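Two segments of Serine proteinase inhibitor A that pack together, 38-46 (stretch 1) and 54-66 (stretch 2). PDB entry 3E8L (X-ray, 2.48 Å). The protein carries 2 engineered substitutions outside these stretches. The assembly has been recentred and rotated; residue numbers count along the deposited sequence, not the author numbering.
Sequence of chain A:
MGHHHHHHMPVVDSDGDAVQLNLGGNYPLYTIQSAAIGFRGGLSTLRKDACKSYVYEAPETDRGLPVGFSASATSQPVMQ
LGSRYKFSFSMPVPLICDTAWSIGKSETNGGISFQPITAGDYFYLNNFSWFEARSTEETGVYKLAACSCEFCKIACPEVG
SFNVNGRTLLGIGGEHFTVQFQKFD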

# COMPACT_ATOMS: atom_id res chain seq x y z
N GLY A 38 -11.66 16.79 -25.04
CA GLY A 38 -10.94 17.89 -25.64
C GLY A 38 -9.45 17.83 -25.36
O GLY A 38 -8.62 18.22 -26.14
N PHE A 39 -9.13 17.31 -24.18
CA PHE A 39 -7.75 17.17 -23.74
C PHE A 39 -7.70 16.51 -22.37
O PHE A 39 -8.65 16.61 -21.59
N ARG A 40 -6.60 15.82 -22.08
CA ARG A 40 -6.44 15.13 -20.80
C ARG A 40 -5.29 15.69 -19.99
O ARG A 40 -5.49 16.42 -19.01
N GLY A 41 -4.07 15.35 -20.39
CA GLY A 41 -2.88 15.80 -19.69
C GLY A 41 -2.79 14.55 -18.84
O GLY A 41 -3.80 13.96 -18.48
N GLY A 42 -1.57 14.13 -18.53
CA GLY A 42 -1.39 12.94 -17.72
C GLY A 42 -1.42 13.25 -16.25
O GLY A 42 -1.18 14.38 -15.84
N LEU A 43 -1.71 12.25 -15.45
CA LEU A 43 -1.61 12.37 -14.02
C LEU A 43 -0.16 12.59 -13.58
O LEU A 43 0.78 12.06 -14.17
CB LEU A 43 -2.21 11.14 -13.36
CG LEU A 43 -3.63 11.31 -12.84
CD1 LEU A 43 -4.47 12.19 -13.73
CD2 LEU A 43 -4.23 9.95 -12.69
N SER A 44 0.00 13.40 -12.53
CA SER A 44 1.31 13.85 -12.10
C SER A 44 1.26 14.30 -10.62
O SER A 44 0.24 14.11 -9.96
CB SER A 44 1.78 14.99 -13.02
OG SER A 44 3.13 15.31 -12.76
N THR A 45 2.34 14.90 -10.13
CA THR A 45 2.43 15.30 -8.72
C THR A 45 2.54 16.81 -8.52
O THR A 45 3.21 17.51 -9.29
CB THR A 45 3.67 14.70 -8.05
OG1 THR A 45 4.83 15.06 -8.81
CG2 THR A 45 3.56 13.21 -7.91
N LEU A 46 1.87 17.29 -7.46
CA LEU A 46 2.09 18.63 -6.90
C LEU A 46 2.60 18.48 -5.48
O LEU A 46 1.90 17.91 -4.63
CB LEU A 46 0.78 19.42 -6.80
CG LEU A 46 0.16 20.13 -7.99
CD1 LEU A 46 -1.14 20.78 -7.53
CD2 LEU A 46 1.13 21.18 -8.54
N TYR A 54 0.35 15.89 -4.08
CA TYR A 54 -1.03 15.68 -4.53
C TYR A 54 -0.98 15.04 -5.91
O TYR A 54 -0.18 15.48 -6.75
CB TYR A 54 -1.81 16.99 -4.65
CG TYR A 54 -2.02 17.72 -3.35
CD1 TYR A 54 -3.08 17.40 -2.53
CD2 TYR A 54 -1.18 18.76 -2.96
CE1 TYR A 54 -3.30 18.08 -1.35
CE2 TYR A 54 -1.38 19.45 -1.77
CZ TYR A 54 -2.46 19.10 -0.96
OH TYR A 54 -2.70 19.76 0.23
N VAL A 55 -1.80 14.00 -6.12
CA VAL A 55 -2.09 13.50 -7.46
C VAL A 55 -3.03 14.49 -8.17
O VAL A 55 -4.16 14.74 -7.73
CB VAL A 55 -2.74 12.10 -7.44
CG1 VAL A 55 -2.89 11.57 -8.87
CG2 VAL A 55 -1.92 11.14 -6.61
N TYR A 56 -2.53 15.08 -9.25
CA TYR A 56 -3.31 16.02 -10.05
C TYR A 56 -3.10 15.78 -11.54
O TYR A 56 -2.15 15.10 -11.96
CB TYR A 56 -2.92 17.45 -9.69
CG TYR A 56 -1.81 18.06 -10.53
CD1 TYR A 56 -2.06 19.16 -11.34
CD2 TYR A 56 -0.52 17.53 -10.52
CE1 TYR A 56 -1.06 19.72 -12.13
CE2 TYR A 56 0.49 18.07 -11.30
CZ TYR A 56 0.22 19.17 -12.10
OH TYR A 56 1.23 19.72 -12.87
N GLU A 57 -3.97 16.37 -12.35
CA GLU A 57 -3.85 16.24 -13.79
C GLU A 57 -2.94 17.33 -14.35
O GLU A 57 -3.23 18.52 -14.23
CB GLU A 57 -5.22 16.34 -14.41
CG GLU A 57 -5.29 15.86 -15.83
CD GLU A 57 -6.64 16.17 -16.45
OE1 GLU A 57 -7.65 15.99 -15.74
OE2 GLU A 57 -6.68 16.59 -17.63
N ALA A 58 -1.82 16.94 -14.95
CA ALA A 58 -0.90 17.89 -15.53
C ALA A 58 -1.59 18.65 -16.64
O ALA A 58 -2.53 18.11 -17.25
CB ALA A 58 0.32 17.16 -16.08
N PRO A 59 -1.15 19.90 -16.91
CA PRO A 59 -1.64 20.63 -18.08
C PRO A 59 -1.46 19.85 -19.38
O PRO A 59 -0.72 18.86 -19.43
CB PRO A 59 -0.78 21.91 -18.12
CG PRO A 59 0.33 21.70 -17.12
CD PRO A 59 -0.23 20.73 -16.11
N GLU A 60 -2.24 20.24 -20.39
CA GLU A 60 -2.23 19.53 -21.67
C GLU A 60 -0.86 19.59 -22.33
O GLU A 60 -0.20 20.64 -22.26
N THR A 61 -0.42 18.51 -22.92
CA THR A 61 0.91 18.51 -23.50
C THR A 61 1.99 18.36 -22.43
O THR A 61 3.17 18.33 -22.71
N ASP A 62 1.56 18.29 -21.18
CA ASP A 62 2.51 18.01 -20.13
C ASP A 62 2.53 16.50 -20.04
O ASP A 62 1.50 15.85 -20.12
N ARG A 63 3.71 15.92 -19.96
CA ARG A 63 3.77 14.49 -19.89
C ARG A 63 3.30 14.14 -18.50
O ARG A 63 3.57 14.86 -17.54
CB ARG A 63 5.20 14.00 -20.10
N GLY A 64 2.57 13.04 -18.38
CA GLY A 64 2.21 12.57 -17.07
C GLY A 64 3.41 11.81 -16.54
O GLY A 64 4.37 11.59 -17.25
N LEU A 65 3.35 11.43 -15.29
CA LEU A 65 4.36 10.58 -14.72
C LEU A 65 4.03 9.14 -14.95
O LEU A 65 2.91 8.77 -15.04
CB LEU A 65 4.56 10.84 -13.25
CG LEU A 65 5.16 12.12 -12.71
CD1 LEU A 65 4.82 12.19 -11.29
CD2 LEU A 65 6.61 12.15 -12.85
N PRO A 66 5.06 8.35 -15.09
CA PRO A 66 4.92 6.90 -15.25
C PRO A 66 4.46 6.25 -13.96
O PRO A 66 4.92 6.62 -12.89
CB PRO A 66 6.35 6.45 -15.56
CG PRO A 66 7.13 7.66 -15.87
CD PRO A 66 6.47 8.78 -15.18
O HOH W 1 0.51 9.58 -15.33

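This contact is an antiparallel pairing of segments of two strands, held by backbone hydrogen bonds and extended at one end by a loop that folds back onto the first strand. Strand 43-46 runs against strand 54-57, with 132° between their N-to-C directions. The two stretches together bury 826 Å².

Two residue pairs carry the narrow hydrogen-bonded rings of the ladder. In the first, Ser-44 N donates to Tyr-56 O at 2.8 Å, and Tyr-56 N returns a bond to Ser-44 O at 3.0 Å. In the second, Leu-46 N donates to Tyr-54 O at 2.8 Å, and Tyr-54 N donates to Leu-46 O at 2.6 Å. The pairs Leu-43 with Glu-57 and Thr-45 with Val-55 lie at the non-hydrogen-bonded positions. There the alpha carbons turn toward carbonyls of the partner strand. Thr-45 CA lies 3.3 Å from Tyr-54 O, and Val-55 CA lies 3.5 Å from Ser-44 O, both as CA-H...O contacts.

The pairing continues past the strands. Ala-58 N donates to Gly-42 O at 2.8 Å, with an angle of 156° at the hydrogen. One step further, Gly-41 CA makes a CA-H...O contact with Ala-58 O at 3.4 Å. A side chain on Gly-41 would not fit, since an ideal CB would sit 2.0 Å from Ala-58 O. Its positive phi of 95° also favours glycine.

Stretch 2 then reverses through a type II beta turn from Pro-59 to Asp-62, closed by Asp-62 N donating to Pro-59 O at 2.9 Å. The reversal brings Gly-64 and Leu-65 back to stretch 1. Gly-42 CA and Gly-64 CA are 3.7 Å apart. An ideal CB on either glycine would clash with the alpha carbon of the other, so this close backbone approach depends on both lacking side chains. Next to it, Leu-65 N donates to Leu-43 O at 2.9 Å. A water donates to the same carbonyl, Leu-43 O, at 2.8 Å and to Leu-65 O at 2.5 Å, bridging the two residues.

Side chains pack on both faces of the sheet. Ser-44, Leu-46, Tyr-54 and Tyr-56 share one face. Leu-46 CG lies over the face of the Tyr-56 ring, 3.8 Å from the centroid of its six carbons and 14° off the ring normal, a CH-pi contact. Ser-44 CB is also near this ring, 3.8 Å from Tyr-56 CE2. Beside it, Leu-46 CB approaches Tyr-54 CB at 4.2 Å. On the other face, Leu-43 CG meets Val-55 CG1 at 4.0 Å. Leu-65 reaches the first strand from the returning loop: its CD1 is 3.7 Å from Thr-45 CG2, and its CG is 3.8 Å from Ser-44 OG.

One approach should not be interpreted. Arg-40 O and Glu-57 OE2 are 1.8 Å apart in the model, too short for a hydrogen bond. The side chain of Arg-40 is not modelled beyond the backbone.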